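Local atomic coordinates of phosphoinositol-specific phospholipase C (PDB entry 5FYR), a protein that probably cleaves phosphoinositides in a calcium-dependent manner, and here holds a calcium ion and an inositol at one end of a TIM-type barrel. Residues 21-26 with 280-285; 44-49 with 115-120; 187-192 with 210-215; 239-244 with 259-264. All coordinates share one frame; numbering follows the deposited sequence.

Contact 1 (21-26 with 280-285); sequences AQVACH and SAYYRF. With INS (1,2,3,4,5,6-hexahydroxy-cyclohexane), chain E.
His26 and Tyr283 form an offset stack, their ring centroids 4.2 Å apart and their planes within 15° of parallel. The imidazole leaves its backbone with CG anti to the N atom (chi1 -177°), a setting that carries it alongside the phenol, both side chains pointing the same way. His26 ND1 hangs over the rim of the tyrosine ring, 3.4 Å from Tyr283 CE1, while Tyr283 OH comes within 3.2 Å of His26 CE1. Two further neighbours lie at the imidazole: a water joins His26 ND1 to Ala281 O, and O2 of the bound inositol lies near the ring plane, 3.3 Å from His26 NE2. Cut back to an alanine, this position would probably lose the stack on one face of Tyr283 and leave that water without its imidazole partner. Backbone hydrogen bonds join the two parallel strands, the last of them, His26 N to Tyr282 O, being bent to 136°. On the other flank Val23 CG1 meets Tyr282 CD1 at 3.9 Å, the two side chains crossing at about a right angle. Phe285 turns its CD2 to Cys25 CB at 3.7 Å. Val23 and Ser280 face helix 269-274, meeting Phe269 and His272 respectively; on the other side Ala24 touches Thr46 of strand 46-52 and Ala281 packs on Arg260 and Trp262 of strand 258-262.

Contact 2 (44-49 with 115-120); sequences VRTLEL and TLILDK. With CA (calcium ion), chain F; INS (1,2,3,4,5,6-hexahydroxy-cyclohexane), chain E.
Glu48 and Asp119 both set CG anti to the backbone N (chi1 -177° and -178°), and the glutamate then runs on extended, a combination that brings the two carboxylates to one calcium ion. Glu48 OE2 binds the metal at 2.3 Å and Asp119 OD2 at 2.4 Å. Each acid also takes a hydroxyl of the inositol: its O3 donates to Glu48 OE2 at 2.7 Å, and its O5 to Asp119 OD1 at 2.8 Å. The aspartate therefore divides its work between two oxygens, whereas one oxygen of the glutamate serves both metal and inositol. The parallel strands are joined by five fairly straight backbone bonds, from Thr115 N to Arg45 O at one end to Asp119 N to Leu49 O at the other. Thr46 and Thr115 lie side by side, with Thr46 OG1 3.6 Å from Thr115 CB. A valine in place of Thr46 would probably leave Gln22 OE1, the hydrogen-bond partner of that hydroxyl, without its mate. On the face away from the metal, Leu47 CB touches Leu116 CD2 at 3.8 Å and Leu49 CD1 meets Leu118 CD2 at 4.1 Å, while Leu49 and Leu116 pack on helix 94-107. Asn27 and Asp50 add further ligands to the calcium, and Arg260 pairs with Glu48 OE1. Such a gathering of acids would be costly alone; the calcium and the nearby arginine probably offset it, and the carboxylates probably help to orient the inositol.

Contact 3 (187-192 with 210-215); sequences VLNHSE and FISPVT. With INS (1,2,3,4,5,6-hexahydroxy-cyclohexane), chain E.
Val187 reaches across to Ser212 with a single methyl group, and its side chain can be followed outward atom by atom. CB starts 4.1 Å from Phe210 O, at the margin of contact. CG1, anti to the backbone N (chi1 -176°), goes on to rest 3.5 Å from Ser212 CB, with Phe210 O also near. CG2 points to strand 114-120, near Thr115 CG2, and the valine as a whole packs besides on Ile117 and on Met238, within the ring of strands. Its neighbour Leu188 points to the other face, where Leu188 CD2 lies 4.3 Å from Ile211 CG2 in a looser apolar touch. Two backbone bonds join the segments: Leu188 N gives to Phe210 O at 2.7 Å, and Ser212 N to Leu188 O at 3.1 Å. Beyond Asn189 the chains draw apart, and a water bridges His190 N, from which it accepts, and Ser212 O. Farther on, Val214 CG2 lies against His190 O at 3.7 Å. The turn here is braced from within, since Glu192 N donates to His190 ND1 at 2.9 Å, almost exactly in the imidazole plane. The direct pairing is thus mostly apolar and backbone in kind, with water spanning the splayed ends. This arrangement leaves Asn189 beside the inositol, where the side chain can help to line the inositol pocket.

Contact 4 (239-244 with 259-264); sequences NNMGKG and GRVWGD. With INS (1,2,3,4,5,6-hexahydroxy-cyclohexane), chain E.
Arg260 NH1 has two main acceptors, Asn240 OD1 at 3.0 Å and inositol O4, 2.8 Å from Arg260 NH1, and a weak third bond to inositol O3. The bond to Asn240 uses a lone pair in the carbonyl plane and lies in the guanidinium plane too, so amide and guanidinium are nearly coplanar, 14° apart. Arginine and asparagine run side by side, the arginine extended from CG to NE. Asn240 ND2 turns to the same inositol oxygen, donating to O4 at 3.0 Å, and Arg260 NH2 gives to inositol O3 at 3.0 Å. O4 is thereby held by two donors from adjacent strands, while the salt bridge from Arg260 NH2 to Glu48 OE1 probably helps to fix the guanidinium. Trp262 supplies a flat wall: with CG between the backbone N and the carbonyl carbon (chi1 57°), the crowded position, the indole turns one face to inositol C3, which lies 3.7 Å from Trp262 CG. Gly242 CA covers the opposite face in a CH-pi contact, 3.9 Å from the centroid of the five-membered ring of Trp262. A water accepts from Trp262 NE1 at the ring edge. Backbone bonds such as Met241 N to Arg260 O join the strands. They belong to a beta-alpha-beta unit with helix 249-254 as its crossover, and the site at their C-terminal ends is in keeping with a TIM-type barrel, whose ligands bind at that rim.

The four contacts illustrate how a barrel builds one site from strands distant in sequence. Contacts 2, 3 and 4 follow one another along the chain, all inside the long loop closed by contact 1, which joins an early strand to a late one. Contacts 2 and 3 share one sheet through neighbouring strands 114-120 and 184-189; contacts 1 and 4 share the other through 279-282 and 258-262. Backbone bonds Cys25 to Thr46 and Pro213 to Asn240 link the two sheets, consistent with a closed barrel. Centres lie about 10 Å apart for contacts 1 and 2 and about 17 Å for contacts 1 and 3, yet every contact touches the same inositol.

Contact 1 (21-26 with 280-285)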
# COMPACT_ATOMS: atom_id res chain seq x y z
N ALA A 21 2.16 2.23 14.11
CA ALA A 21 0.72 2.23 13.80
C ALA A 21 0.32 3.54 13.13
O ALA A 21 0.79 4.60 13.52
CB ALA A 21 -0.13 2.03 15.03
N GLN A 22 -0.53 3.47 12.11
CA GLN A 22 -0.96 4.66 11.36
C GLN A 22 -2.45 4.59 11.09
O GLN A 22 -3.05 3.50 10.81
CB GLN A 22 -0.31 4.68 9.98
CG GLN A 22 1.16 4.56 9.94
CD GLN A 22 1.71 4.78 8.57
OE1 GLN A 22 1.26 5.72 7.85
NE2 GLN A 22 2.71 3.99 8.19
N VAL A 23 -3.04 5.78 11.05
CA VAL A 23 -4.31 6.00 10.38
C VAL A 23 -4.02 6.10 8.89
O VAL A 23 -3.15 6.83 8.44
CB VAL A 23 -4.97 7.31 10.81
CG1 VAL A 23 -6.32 7.55 10.14
CG2 VAL A 23 -5.20 7.34 12.31
N ALA A 24 -4.80 5.36 8.13
CA ALA A 24 -4.71 5.33 6.67
C ALA A 24 -6.06 5.78 6.11
O ALA A 24 -7.07 5.72 6.78
CB ALA A 24 -4.39 3.91 6.21
N CYS A 25 -6.05 6.22 4.85
CA CYS A 25 -7.31 6.49 4.20
C CYS A 25 -7.95 5.23 3.62
O CYS A 25 -7.26 4.20 3.37
CB CYS A 25 -7.15 7.53 3.10
SG CYS A 25 -6.83 6.85 1.49
N HIS A 26 -9.26 5.29 3.41
CA HIS A 26 -9.93 4.29 2.63
C HIS A 26 -10.58 5.01 1.42
O HIS A 26 -11.49 5.85 1.57
CB HIS A 26 -11.00 3.61 3.47
CG HIS A 26 -11.73 2.50 2.77
ND1 HIS A 26 -12.67 1.73 3.42
CD2 HIS A 26 -11.60 1.95 1.53
CE1 HIS A 26 -13.17 0.83 2.59
NE2 HIS A 26 -12.53 0.94 1.44
N SER A 280 -4.60 1.31 9.58
CA SER A 280 -6.03 1.24 9.83
C SER A 280 -6.76 2.18 8.92
O SER A 280 -6.60 3.40 9.04
CB SER A 280 -6.34 1.66 11.29
OG SER A 280 -5.89 0.70 12.22
N ALA A 281 -7.47 1.62 7.94
CA ALA A 281 -8.04 2.41 6.88
C ALA A 281 -9.41 2.95 7.24
O ALA A 281 -10.30 2.18 7.59
CB ALA A 281 -8.10 1.57 5.59
N TYR A 282 -9.56 4.29 7.17
CA TYR A 282 -10.84 4.95 7.43
C TYR A 282 -11.27 5.87 6.31
O TYR A 282 -10.47 6.61 5.74
CB TYR A 282 -10.73 5.85 8.66
CG TYR A 282 -10.42 5.17 9.97
CD1 TYR A 282 -9.11 4.88 10.35
CD2 TYR A 282 -11.43 4.87 10.85
CE1 TYR A 282 -8.85 4.31 11.57
CE2 TYR A 282 -11.22 4.26 12.04
CZ TYR A 282 -9.92 4.00 12.42
OH TYR A 282 -9.65 3.41 13.65
N TYR A 283 -12.57 5.88 6.02
CA TYR A 283 -13.12 6.86 5.13
C TYR A 283 -12.91 8.26 5.66
O TYR A 283 -12.42 9.17 4.93
CB TYR A 283 -14.60 6.65 4.92
CG TYR A 283 -14.99 5.36 4.25
CD1 TYR A 283 -14.66 5.11 2.93
CD2 TYR A 283 -15.72 4.39 4.93
CE1 TYR A 283 -15.02 3.96 2.30
CE2 TYR A 283 -16.08 3.21 4.31
CZ TYR A 283 -15.78 3.00 2.97
OH TYR A 283 -16.16 1.82 2.34
N ARG A 284 -13.23 8.45 6.95
CA ARG A 284 -13.06 9.76 7.58
C ARG A 284 -11.73 9.77 8.37
O ARG A 284 -11.73 9.75 9.60
CB ARG A 284 -14.29 10.05 8.43
CG ARG A 284 -15.59 10.16 7.66
CD ARG A 284 -16.80 10.02 8.58
NE ARG A 284 -17.02 11.17 9.42
CZ ARG A 284 -17.92 11.24 10.42
NH1 ARG A 284 -18.73 10.21 10.80
NH2 ARG A 284 -18.00 12.38 11.09
N PHE A 285 -10.62 9.78 7.64
CA PHE A 285 -9.30 9.69 8.24
C PHE A 285 -8.93 10.83 9.15
O PHE A 285 -8.29 10.61 10.21
CB PHE A 285 -8.23 9.44 7.15
CG PHE A 285 -8.28 10.42 6.05
CD1 PHE A 285 -7.58 11.59 6.14
CD2 PHE A 285 -9.08 10.18 4.91
CE1 PHE A 285 -7.65 12.56 5.13
CE2 PHE A 285 -9.17 11.14 3.91
CZ PHE A 285 -8.49 12.33 4.03
C1 INS E . -11.80 -3.18 -0.66
C2 INS E . -11.28 -1.91 0.02
C3 INS E . -9.88 -2.00 0.51
C4 INS E . -8.95 -2.76 -0.34
C5 INS E . -9.46 -3.95 -1.04
C6 INS E . -10.83 -3.88 -1.56
O1 INS E . -12.94 -2.75 -1.41
O2 INS E . -11.34 -0.89 -0.99
O3 INS E . -9.39 -0.73 0.95
O4 INS E . -7.69 -2.87 0.25
O5 INS E . -8.53 -4.65 -1.87
O6 INS E . -11.32 -5.02 -2.17
O HOH W 1 -3.29 1.37 12.81
O HOH W 2 -12.57 1.59 6.16
O HOH W 3 -10.82 8.30 2.70

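Contact 2 (44-49 with 115-120)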
# COMPACT_ATOMS: atom_id res chain seq x y z
N VAL A 44 -2.46 12.32 6.81
CA VAL A 44 -1.99 10.93 6.91
C VAL A 44 -0.85 10.69 5.94
O VAL A 44 -0.57 11.54 5.11
CB VAL A 44 -3.11 9.90 6.66
CG1 VAL A 44 -4.19 9.98 7.77
CG2 VAL A 44 -3.68 10.07 5.27
N ARG A 45 -0.17 9.56 6.08
CA ARG A 45 0.94 9.15 5.20
C ARG A 45 0.65 7.84 4.48
O ARG A 45 1.55 7.32 3.84
CB ARG A 45 2.26 9.05 5.99
CG ARG A 45 2.78 10.39 6.50
CD ARG A 45 3.48 11.24 5.44
NE ARG A 45 3.77 12.62 5.89
CZ ARG A 45 2.89 13.60 5.80
NH1 ARG A 45 1.66 13.40 5.30
NH2 ARG A 45 3.21 14.81 6.22
N THR A 46 -0.58 7.33 4.54
CA THR A 46 -0.97 6.10 3.83
C THR A 46 -2.26 6.36 3.11
O THR A 46 -3.27 6.74 3.72
CB THR A 46 -1.10 4.91 4.80
OG1 THR A 46 0.18 4.67 5.42
CG2 THR A 46 -1.55 3.67 4.08
N LEU A 47 -2.22 6.18 1.78
CA LEU A 47 -3.29 6.55 0.84
C LEU A 47 -3.73 5.29 0.06
O LEU A 47 -3.20 4.20 0.27
CB LEU A 47 -2.82 7.68 -0.12
CG LEU A 47 -2.57 9.10 0.51
CD1 LEU A 47 -1.34 9.25 1.35
CD2 LEU A 47 -2.45 10.07 -0.62
N GLU A 48 -4.73 5.47 -0.78
CA GLU A 48 -5.29 4.42 -1.59
C GLU A 48 -5.77 4.93 -2.96
O GLU A 48 -6.38 5.98 -3.03
CB GLU A 48 -6.45 3.74 -0.83
CG GLU A 48 -7.08 2.55 -1.57
CD GLU A 48 -8.14 1.80 -0.76
OE1 GLU A 48 -8.55 2.29 0.33
OE2 GLU A 48 -8.60 0.72 -1.24
N LEU A 49 -5.54 4.13 -4.00
CA LEU A 49 -6.01 4.35 -5.35
C LEU A 49 -6.62 3.06 -5.85
O LEU A 49 -5.96 2.02 -5.83
CB LEU A 49 -4.85 4.77 -6.25
CG LEU A 49 -4.31 6.14 -5.99
CD1 LEU A 49 -2.93 6.34 -6.57
CD2 LEU A 49 -5.26 7.26 -6.44
N THR A 115 3.01 5.41 2.15
CA THR A 115 2.57 4.09 1.66
C THR A 115 1.33 4.30 0.79
O THR A 115 0.37 4.93 1.24
CB THR A 115 2.26 3.14 2.85
OG1 THR A 115 3.46 2.99 3.61
CG2 THR A 115 1.80 1.83 2.35
N LEU A 116 1.36 3.78 -0.45
CA LEU A 116 0.22 3.86 -1.38
C LEU A 116 -0.32 2.47 -1.65
O LEU A 116 0.39 1.60 -2.19
CB LEU A 116 0.55 4.50 -2.75
CG LEU A 116 1.25 5.85 -2.70
CD1 LEU A 116 1.59 6.22 -4.14
CD2 LEU A 116 0.40 6.91 -2.02
N ILE A 117 -1.57 2.30 -1.28
CA ILE A 117 -2.28 1.06 -1.53
C ILE A 117 -2.89 1.20 -2.93
O ILE A 117 -3.76 2.05 -3.17
CB ILE A 117 -3.40 0.85 -0.50
CG1 ILE A 117 -2.84 0.90 0.99
CG2 ILE A 117 -4.25 -0.35 -0.89
CD1 ILE A 117 -1.71 0.02 1.31
N LEU A 118 -2.44 0.33 -3.84
CA LEU A 118 -2.89 0.33 -5.24
C LEU A 118 -3.84 -0.88 -5.36
O LEU A 118 -3.39 -2.07 -5.46
CB LEU A 118 -1.67 0.21 -6.16
CG LEU A 118 -0.62 1.32 -5.95
CD1 LEU A 118 0.55 1.11 -6.87
CD2 LEU A 118 -1.20 2.68 -6.20
N ASP A 119 -5.14 -0.57 -5.34
CA ASP A 119 -6.18 -1.56 -5.27
C ASP A 119 -6.65 -1.87 -6.70
O ASP A 119 -7.37 -1.06 -7.31
CB ASP A 119 -7.27 -1.03 -4.35
CG ASP A 119 -8.40 -2.00 -4.14
OD1 ASP A 119 -8.18 -3.21 -4.29
OD2 ASP A 119 -9.53 -1.55 -3.76
N LYS A 120 -6.12 -2.95 -7.27
CA LYS A 120 -6.36 -3.30 -8.66
C LYS A 120 -7.75 -3.87 -8.80
O LYS A 120 -8.12 -4.75 -8.02
CB LYS A 120 -5.29 -4.29 -9.13
CG LYS A 120 -5.26 -4.43 -10.64
CD LYS A 120 -4.16 -5.42 -11.09
CE LYS A 120 -3.79 -5.27 -12.57
NZ LYS A 120 -4.89 -4.94 -13.46
CA CA F . -10.36 0.47 -2.72
C1 INS E . -11.80 -3.18 -0.66
C2 INS E . -11.28 -1.91 0.02
C3 INS E . -9.88 -2.00 0.51
C4 INS E . -8.95 -2.76 -0.34
C5 INS E . -9.46 -3.95 -1.04
C6 INS E . -10.83 -3.88 -1.56
O1 INS E . -12.94 -2.75 -1.41
O2 INS E . -11.34 -0.89 -0.99
O3 INS E . -9.39 -0.73 0.95
O4 INS E . -7.69 -2.87 0.25
O5 INS E . -8.53 -4.65 -1.87
O6 INS E . -11.32 -5.02 -2.17
O HOH W 4 3.39 5.14 5.48
O HOH W 5 -12.66 -0.35 -3.16

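Contact 3 (187-192 with 210-215)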
# COMPACT_ATOMS: atom_id res chain seq x y z
N VAL A 187 1.99 -0.75 -2.61
CA VAL A 187 1.37 -2.01 -2.18
C VAL A 187 0.27 -2.41 -3.15
O VAL A 187 -0.55 -1.57 -3.54
CB VAL A 187 0.77 -1.85 -0.79
CG1 VAL A 187 0.21 -3.18 -0.27
CG2 VAL A 187 1.81 -1.27 0.15
N LEU A 188 0.27 -3.67 -3.58
CA LEU A 188 -0.77 -4.12 -4.52
C LEU A 188 -1.83 -4.91 -3.72
O LEU A 188 -1.51 -5.84 -2.96
CB LEU A 188 -0.15 -5.05 -5.56
CG LEU A 188 -1.07 -5.58 -6.66
CD1 LEU A 188 -1.54 -4.45 -7.53
CD2 LEU A 188 -0.30 -6.59 -7.50
N ASN A 189 -3.09 -4.56 -3.98
CA ASN A 189 -4.21 -5.34 -3.48
C ASN A 189 -5.10 -5.72 -4.69
O ASN A 189 -5.05 -5.11 -5.75
CB ASN A 189 -5.14 -4.57 -2.52
CG ASN A 189 -4.53 -4.17 -1.19
OD1 ASN A 189 -3.43 -4.63 -0.77
ND2 ASN A 189 -5.18 -3.29 -0.53
N HIS A 190 -5.89 -6.76 -4.51
CA HIS A 190 -6.94 -7.19 -5.44
C HIS A 190 -7.87 -8.08 -4.61
O HIS A 190 -7.42 -8.71 -3.66
CB HIS A 190 -6.31 -7.97 -6.62
CG HIS A 190 -7.22 -8.15 -7.78
ND1 HIS A 190 -8.19 -9.11 -7.80
CD2 HIS A 190 -7.30 -7.53 -8.99
CE1 HIS A 190 -8.87 -9.06 -8.92
NE2 HIS A 190 -8.34 -8.12 -9.67
N SER A 191 -9.11 -8.24 -5.03
CA SER A 191 -10.04 -9.16 -4.36
C SER A 191 -9.63 -10.61 -4.54
O SER A 191 -9.93 -11.43 -3.73
CB SER A 191 -11.47 -8.86 -4.81
OG SER A 191 -11.65 -9.28 -6.12
N GLU A 192 -8.86 -10.89 -5.59
CA GLU A 192 -8.40 -12.22 -5.93
C GLU A 192 -6.89 -12.31 -5.74
O GLU A 192 -6.12 -11.72 -6.49
CB GLU A 192 -8.77 -12.64 -7.33
CG GLU A 192 -10.24 -12.56 -7.70
CD GLU A 192 -10.46 -12.71 -9.20
OE1 GLU A 192 -9.71 -13.43 -9.90
OE2 GLU A 192 -11.42 -12.16 -9.70
N PHE A 210 5.07 -4.13 -3.31
CA PHE A 210 4.83 -5.18 -2.33
C PHE A 210 3.44 -5.80 -2.60
O PHE A 210 2.44 -5.06 -2.65
CB PHE A 210 4.77 -4.57 -0.90
CG PHE A 210 6.09 -4.13 -0.36
CD1 PHE A 210 6.58 -2.87 -0.64
CD2 PHE A 210 6.85 -4.98 0.42
CE1 PHE A 210 7.81 -2.48 -0.16
CE2 PHE A 210 8.07 -4.57 0.91
CZ PHE A 210 8.54 -3.33 0.61
N ILE A 211 3.35 -7.13 -2.65
CA ILE A 211 2.03 -7.77 -2.69
C ILE A 211 1.47 -7.95 -1.28
O ILE A 211 2.18 -8.30 -0.32
CB ILE A 211 2.03 -9.12 -3.45
CG1 ILE A 211 2.97 -10.15 -2.89
CG2 ILE A 211 2.31 -8.83 -4.94
CD1 ILE A 211 2.73 -11.55 -3.47
N SER A 212 0.20 -7.66 -1.14
CA SER A 212 -0.46 -7.77 0.16
C SER A 212 -1.76 -8.57 0.03
O SER A 212 -2.78 -7.98 -0.28
CB SER A 212 -0.69 -6.42 0.75
OG SER A 212 -1.21 -6.54 2.06
N PRO A 213 -1.69 -9.90 0.22
CA PRO A 213 -2.87 -10.72 -0.07
C PRO A 213 -4.02 -10.57 0.92
O PRO A 213 -3.82 -10.24 2.09
CB PRO A 213 -2.35 -12.15 -0.02
CG PRO A 213 -1.14 -12.10 0.84
CD PRO A 213 -0.55 -10.72 0.61
N VAL A 214 -5.21 -10.92 0.43
CA VAL A 214 -6.38 -11.12 1.28
C VAL A 214 -6.00 -12.21 2.26
O VAL A 214 -5.53 -13.28 1.85
CB VAL A 214 -7.60 -11.56 0.47
CG1 VAL A 214 -8.77 -11.91 1.38
CG2 VAL A 214 -8.01 -10.46 -0.51
N THR A 215 -6.23 -11.96 3.55
CA THR A 215 -5.73 -12.78 4.65
C THR A 215 -6.90 -13.17 5.56
O THR A 215 -7.56 -12.31 6.16
CB THR A 215 -4.67 -11.98 5.40
OG1 THR A 215 -3.61 -11.66 4.52
CG2 THR A 215 -4.13 -12.68 6.62
C1 INS E . -11.80 -3.18 -0.66
C2 INS E . -11.28 -1.91 0.02
C3 INS E . -9.88 -2.00 0.51
C4 INS E . -8.95 -2.76 -0.34
C5 INS E . -9.46 -3.95 -1.04
C6 INS E . -10.83 -3.88 -1.56
O1 INS E . -12.94 -2.75 -1.41
O2 INS E . -11.34 -0.89 -0.99
O3 INS E . -9.39 -0.73 0.95
O4 INS E . -7.69 -2.87 0.25
O5 INS E . -8.53 -4.65 -1.87
O6 INS E . -11.32 -5.02 -2.17
O HOH W 6 -5.15 -7.97 -1.71

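Contact 4 (239-244 with 259-264)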
# COMPACT_ATOMS: atom_id res chain seq x y z
N ASN A 239 0.05 -7.89 4.65
CA ASN A 239 -1.21 -8.68 4.65
C ASN A 239 -2.36 -7.73 4.75
O ASN A 239 -2.30 -6.75 5.51
CB ASN A 239 -1.22 -9.68 5.80
CG ASN A 239 -0.33 -10.85 5.53
OD1 ASN A 239 -0.74 -11.86 4.88
ND2 ASN A 239 0.85 -10.79 6.03
N ASN A 240 -3.42 -8.01 4.00
CA ASN A 240 -4.59 -7.12 3.91
C ASN A 240 -5.82 -7.86 4.48
O ASN A 240 -6.13 -8.96 4.05
CB ASN A 240 -4.86 -6.70 2.46
CG ASN A 240 -5.60 -5.34 2.36
OD1 ASN A 240 -5.20 -4.32 2.98
ND2 ASN A 240 -6.65 -5.32 1.58
N MET A 241 -6.51 -7.22 5.42
CA MET A 241 -7.65 -7.84 6.10
C MET A 241 -8.86 -6.94 6.09
O MET A 241 -8.78 -5.76 6.41
CB MET A 241 -7.33 -8.14 7.56
CG MET A 241 -6.20 -9.13 7.75
SD MET A 241 -5.21 -8.86 9.22
CE MET A 241 -4.15 -7.56 8.60
N GLY A 242 -9.99 -7.51 5.76
CA GLY A 242 -11.28 -6.87 6.08
C GLY A 242 -11.64 -6.94 7.55
O GLY A 242 -10.97 -7.60 8.34
N LYS A 243 -12.73 -6.24 7.91
CA LYS A 243 -13.16 -6.12 9.28
C LYS A 243 -13.25 -7.47 9.98
O LYS A 243 -12.77 -7.63 11.10
CB LYS A 243 -14.54 -5.40 9.33
CG LYS A 243 -15.25 -5.38 10.64
CD LYS A 243 -16.50 -4.50 10.61
CE LYS A 243 -17.64 -5.03 9.74
NZ LYS A 243 -18.91 -4.25 9.99
N GLY A 244 -13.85 -8.45 9.31
CA GLY A 244 -14.06 -9.75 9.93
C GLY A 244 -12.81 -10.57 10.15
O GLY A 244 -12.84 -11.54 10.94
N GLY A 259 0.53 -5.11 8.40
CA GLY A 259 -0.89 -5.46 8.33
C GLY A 259 -1.77 -4.26 8.18
O GLY A 259 -1.58 -3.23 8.84
N ARG A 260 -2.72 -4.40 7.26
CA ARG A 260 -3.72 -3.37 7.03
C ARG A 260 -5.12 -3.93 7.24
O ARG A 260 -5.43 -5.03 6.78
CB ARG A 260 -3.61 -2.82 5.59
CG ARG A 260 -4.61 -1.72 5.25
CD ARG A 260 -4.22 -0.98 3.98
NE ARG A 260 -5.20 -0.03 3.47
CZ ARG A 260 -6.28 -0.40 2.80
NH1 ARG A 260 -6.54 -1.68 2.57
NH2 ARG A 260 -7.07 0.53 2.30
N VAL A 261 -5.97 -3.14 7.91
CA VAL A 261 -7.39 -3.48 8.12
C VAL A 261 -8.26 -2.40 7.57
O VAL A 261 -8.05 -1.22 7.88
CB VAL A 261 -7.69 -3.72 9.60
CG1 VAL A 261 -9.19 -3.90 9.86
CG2 VAL A 261 -6.89 -4.91 10.14
N TRP A 262 -9.20 -2.79 6.74
CA TRP A 262 -10.15 -1.87 6.13
C TRP A 262 -11.57 -2.28 6.50
O TRP A 262 -11.82 -3.43 6.84
CB TRP A 262 -10.00 -1.87 4.59
CG TRP A 262 -10.19 -3.21 3.95
CD1 TRP A 262 -9.22 -4.15 3.73
CD2 TRP A 262 -11.38 -3.75 3.39
NE1 TRP A 262 -9.74 -5.24 3.11
CE2 TRP A 262 -11.05 -5.03 2.87
CE3 TRP A 262 -12.69 -3.28 3.25
CZ2 TRP A 262 -12.00 -5.87 2.27
CZ3 TRP A 262 -13.62 -4.12 2.63
CH2 TRP A 262 -13.26 -5.39 2.15
N GLY A 263 -12.47 -1.29 6.45
CA GLY A 263 -13.89 -1.50 6.71
C GLY A 263 -14.27 -1.48 8.19
O GLY A 263 -15.40 -1.80 8.52
N ASP A 264 -13.36 -1.11 9.08
CA ASP A 264 -13.65 -1.17 10.53
C ASP A 264 -13.73 0.23 11.15
O ASP A 264 -13.20 0.50 12.19
CB ASP A 264 -12.58 -1.99 11.23
CG ASP A 264 -13.03 -2.57 12.55
OD1 ASP A 264 -14.23 -2.77 12.77
OD2 ASP A 264 -12.13 -2.82 13.37
C1 INS E . -11.80 -3.18 -0.66
C2 INS E . -11.28 -1.91 0.02
C3 INS E . -9.88 -2.00 0.51
C4 INS E . -8.95 -2.76 -0.34
C5 INS E . -9.46 -3.95 -1.04
C6 INS E . -10.83 -3.88 -1.56
O1 INS E . -12.94 -2.75 -1.41
O2 INS E . -11.34 -0.89 -0.99
O3 INS E . -9.39 -0.73 0.95
O4 INS E . -7.69 -2.87 0.25
O5 INS E . -8.53 -4.65 -1.87
O6 INS E . -11.32 -5.02 -2.17
O HOH W 7 -8.72 -8.02 2.48
O HOH W 8 -17.55 -1.20 10.20